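Long-range contact in transketolase (Campylobacter jejuni, PDB 3L84), which belongs to the transketolase family and probably binds thiamine diphosphate between domains of its two subunits, as in relatives: residues A[389-394]-A[418-423]. Sequence-based numbering, arbitrary orientation.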
ATOM      1  N   ILE A 389       2.476 -14.401  -2.089  1.00  6.24           N
ATOM      2  CA  ILE A 389       2.211 -13.141  -2.786  1.00  6.86           C
ATOM      3  C   ILE A 389       1.481 -12.235  -1.796  1.00  6.77           C
ATOM      4  O   ILE A 389       0.289 -11.935  -1.931  1.00  7.43           O
ATOM      5  CB  ILE A 389       1.507 -13.309  -4.125  1.00  7.10           C
ATOM      6  CG1 ILE A 389       2.214 -14.360  -5.021  1.00  8.34           C
ATOM      7  CG2 ILE A 389       1.495 -11.970  -4.868  1.00  8.52           C
ATOM      8  CD1 ILE A 389       1.867 -15.854  -4.754  1.00  9.94           C
ATOM      9  N   ARG A 390       2.241 -11.812  -0.771  1.00  6.19           N
ATOM     10  CA  ARG A 390       1.697 -11.158   0.407  1.00  6.06           C
ATOM     11  C   ARG A 390       2.662 -10.100   0.907  1.00  5.64           C
ATOM     12  O   ARG A 390       3.222 -10.176   2.001  1.00  6.80           O
ATOM     13  CB  ARG A 390       1.451 -12.186   1.536  1.00  6.26           C
ATOM     14  CG  ARG A 390       0.505 -13.322   1.213  1.00  6.14           C
ATOM     15  CD  ARG A 390       0.355 -14.209   2.428  1.00  5.94           C
ATOM     16  NE  ARG A 390      -0.447 -15.404   2.200  1.00  6.63           N
ATOM     17  CZ  ARG A 390       0.035 -16.606   1.926  1.00  6.68           C
ATOM     18  NH1 ARG A 390       1.323 -16.850   1.814  1.00  7.15           N
ATOM     19  NH2 ARG A 390      -0.822 -17.612   1.804  1.00  7.24           N
ATOM     20  N   GLU A 391       2.928  -9.118   0.092  1.00  6.33           N
ATOM     21  CA  GLU A 391       3.953  -8.139   0.435  1.00  6.25           C
ATOM     22  C   GLU A 391       3.660  -7.452   1.753  1.00  6.07           C
ATOM     23  O   GLU A 391       4.554  -7.241   2.573  1.00  6.18           O
ATOM     24  CB  GLU A 391       4.137  -7.075  -0.658  1.00  7.83           C
ATOM     25  CG  GLU A 391       4.635  -7.568  -1.990  1.00  8.23           C
ATOM     26  CD  GLU A 391       3.528  -8.045  -2.905  1.00  9.27           C
ATOM     27  OE1 GLU A 391       2.318  -8.000  -2.534  1.00 10.11           O
ATOM     28  OE2 GLU A 391       3.865  -8.459  -4.042  1.00 11.12           O
ATOM     29  N   HIS A 392       2.415  -7.051   1.932  1.00  6.41           N
ATOM     30  CA  HIS A 392       2.070  -6.234   3.098  1.00  6.01           C
ATOM     31  C   HIS A 392       2.206  -7.039   4.381  1.00  6.03           C
ATOM     32  O   HIS A 392       2.867  -6.607   5.330  1.00  6.28           O
ATOM     33  CB  HIS A 392       0.689  -5.663   2.912  1.00  6.37           C
ATOM     34  CG  HIS A 392       0.320  -4.490   3.739  1.00  7.98           C
ATOM     35  ND1 HIS A 392       1.145  -3.755   4.558  1.00 10.93           N
ATOM     36  CD2 HIS A 392      -0.896  -3.889   3.767  1.00  7.43           C
ATOM     37  CE1 HIS A 392       0.429  -2.744   5.074  1.00 10.32           C
ATOM     38  NE2 HIS A 392      -0.798  -2.832   4.630  1.00 14.00           N
ATOM     39  N   ALA A 393       1.594  -8.215   4.437  1.00  6.29           N
ATOM     40  CA  ALA A 393       1.740  -9.076   5.610  1.00  5.92           C
ATOM     41  C   ALA A 393       3.208  -9.440   5.822  1.00  5.72           C
ATOM     42  O   ALA A 393       3.640  -9.535   6.965  1.00  5.83           O
ATOM     43  CB  ALA A 393       0.863 -10.326   5.479  1.00  6.43           C
HETATM   44  N   MSE A 394       3.966  -9.680   4.759  1.00  5.28           N
HETATM   45  CA  MSE A 394       5.394  -9.974   4.940  1.00  5.93           C
HETATM   46  C   MSE A 394       6.083  -8.903   5.761  1.00  5.22           C
HETATM   47  O   MSE A 394       6.812  -9.179   6.741  1.00  5.52           O
HETATM   48  CB  MSE A 394       6.096 -10.094   3.579  0.50  2.00           C
HETATM   49  CG  MSE A 394       7.602 -10.135   3.672  1.00  6.09           C
HETATM   50 SE   MSE A 394       8.463 -10.356   1.944  1.00 13.51          SE
HETATM   51  CE  MSE A 394       8.009  -8.601   1.180  1.00  6.92           C
ATOM     52  N   SER A 418       7.038  -2.340  -3.479  1.00  6.98           N
ATOM     53  CA  SER A 418       7.217  -1.664  -2.196  1.00  7.25           C
ATOM     54  C   SER A 418       5.932  -0.928  -1.812  1.00  6.80           C
ATOM     55  O   SER A 418       5.625  -0.770  -0.631  1.00  7.58           O
ATOM     56  CB  SER A 418       8.383  -0.674  -2.215  1.00  7.67           C
ATOM     57  OG  SER A 418       8.150   0.409  -3.084  1.00  8.10           O
ATOM     58  N   GLU A 419       5.182  -0.487  -2.812  1.00  6.10           N
ATOM     59  CA  GLU A 419       3.952   0.274  -2.521  1.00  6.76           C
ATOM     60  C   GLU A 419       2.918  -0.583  -1.827  1.00  7.10           C
ATOM     61  O   GLU A 419       2.080  -0.047  -1.088  1.00  7.84           O
ATOM     62  CB  GLU A 419       3.383   0.913  -3.772  1.00  7.06           C
ATOM     63  CG  GLU A 419       4.367   1.868  -4.405  1.00  7.95           C
ATOM     64  CD  GLU A 419       3.791   2.864  -5.373  1.00  8.08           C
ATOM     65  OE1 GLU A 419       2.784   2.545  -6.052  1.00  9.30           O
ATOM     66  OE2 GLU A 419       4.344   3.970  -5.460  1.00  8.91           O
ATOM     67  N   TYR A 420       2.923  -1.891  -2.048  1.00  6.42           N
ATOM     68  CA  TYR A 420       1.987  -2.782  -1.346  1.00  6.74           C
ATOM     69  C   TYR A 420       2.327  -2.898   0.114  1.00  7.58           C
ATOM     70  O   TYR A 420       1.401  -3.200   0.899  1.00  9.93           O
ATOM     71  CB  TYR A 420       1.981  -4.184  -1.976  1.00  7.07           C
ATOM     72  CG  TYR A 420       1.149  -4.379  -3.228  1.00  6.68           C
ATOM     73  CD1 TYR A 420       1.449  -3.765  -4.416  1.00  8.28           C
ATOM     74  CD2 TYR A 420       0.083  -5.286  -3.224  1.00  8.39           C
ATOM     75  CE1 TYR A 420       0.704  -3.997  -5.563  1.00  7.67           C
ATOM     76  CE2 TYR A 420      -0.680  -5.529  -4.370  1.00  8.97           C
ATOM     77  CZ  TYR A 420      -0.358  -4.897  -5.544  1.00  8.79           C
ATOM     78  OH  TYR A 420      -1.119  -5.145  -6.697  1.00  9.01           O
ATOM     79  N   LEU A 421       3.580  -2.694   0.513  1.00  6.08           N
ATOM     80  CA  LEU A 421       4.021  -2.866   1.909  1.00  6.45           C
ATOM     81  C   LEU A 421       4.359  -1.569   2.637  1.00  6.62           C
ATOM     82  O   LEU A 421       4.739  -1.589   3.828  1.00  6.64           O
ATOM     83  CB  LEU A 421       5.152  -3.910   2.040  1.00  6.77           C
ATOM     84  CG  LEU A 421       6.432  -3.647   1.239  1.00  6.75           C
ATOM     85  CD1 LEU A 421       7.241  -2.438   1.733  1.00  8.42           C
ATOM     86  CD2 LEU A 421       7.310  -4.913   1.272  1.00  7.77           C
ATOM     87  N   LYS A 422       4.248  -0.420   1.956  1.00  6.58           N
ATOM     88  CA  LYS A 422       4.666   0.870   2.512  1.00  6.60           C
ATOM     89  C   LYS A 422       4.059   1.163   3.895  1.00  6.78           C
ATOM     90  O   LYS A 422       4.777   1.661   4.750  1.00  6.54           O
ATOM     91  CB  LYS A 422       4.380   1.974   1.498  1.00  7.66           C
ATOM     92  CG  LYS A 422       4.600   3.423   1.971  1.00  7.73           C
ATOM     93  CD  LYS A 422       6.020   3.766   2.310  1.00  9.75           C
ATOM     94  CE  LYS A 422       6.139   5.211   2.805  1.00  7.89           C
ATOM     95  NZ  LYS A 422       5.539   5.338   4.176  1.00  8.33           N
ATOM     96  N   PRO A 423       2.782   0.851   4.154  1.00  5.88           N
ATOM     97  CA  PRO A 423       2.260   1.220   5.496  1.00  6.31           C
ATOM     98  C   PRO A 423       2.986   0.504   6.615  1.00  6.43           C
ATOM     99  O   PRO A 423       3.182   1.049   7.698  1.00  7.16           O
ATOM    100  CB  PRO A 423       0.780   0.801   5.430  1.00  6.71           C
ATOM    101  CG  PRO A 423       0.456   0.834   4.004  1.00  7.25           C
ATOM    102  CD  PRO A 423       1.708   0.364   3.267  1.00  7.76           C
TER
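His392 and Glu391 open helix 391-404, where they meet Tyr420, Leu421 and Pro423 of segment 418-423, on helix 418-431. The two helices precede and follow strand 408-414, a strand of the parallel sheet in the pyrimidine-binding domain. Their backbones come very close, with His392 CA 4.1 Å from Leu421 CA. The contact is buried and made by packing.

His392 carries the largest share. Its CG lies anti to the backbone N (chi1 -161°), and the ring sits against segment 418-423. The carbonyl O of Tyr420 lies over one ring face, 3.3 Å from His392 CG. The Pro423 side chain crosses that of His392 at about a right angle, and Pro423 CB comes within 3.6 Å of His392 CE1. His392 ND1 is buried here and has no partner in the model. Ile159 and Glu162 of helix 158-169 also touch this side chain.

Glu391 leans on Tyr420. The two CB atoms are 3.8 Å apart, and Glu391 OE1 approaches Tyr420 CD2 to 3.6 Å. The carboxylate and ring planes are 49° apart. The far end of Tyr420 reaches the dimer interface, where its OH is hydrogen-bonded to Leu116 O of the second subunit.

Leu421 lies against helix 391-404. Both Leu421 and Glu391 touch Thr413, so strand 408-414 backs the pair. Leu421 CB lies 3.4 Å from Glu391 O. Leu421 CD2 then meets CE of Met394, modelled as selenomethionine, at 3.8 Å.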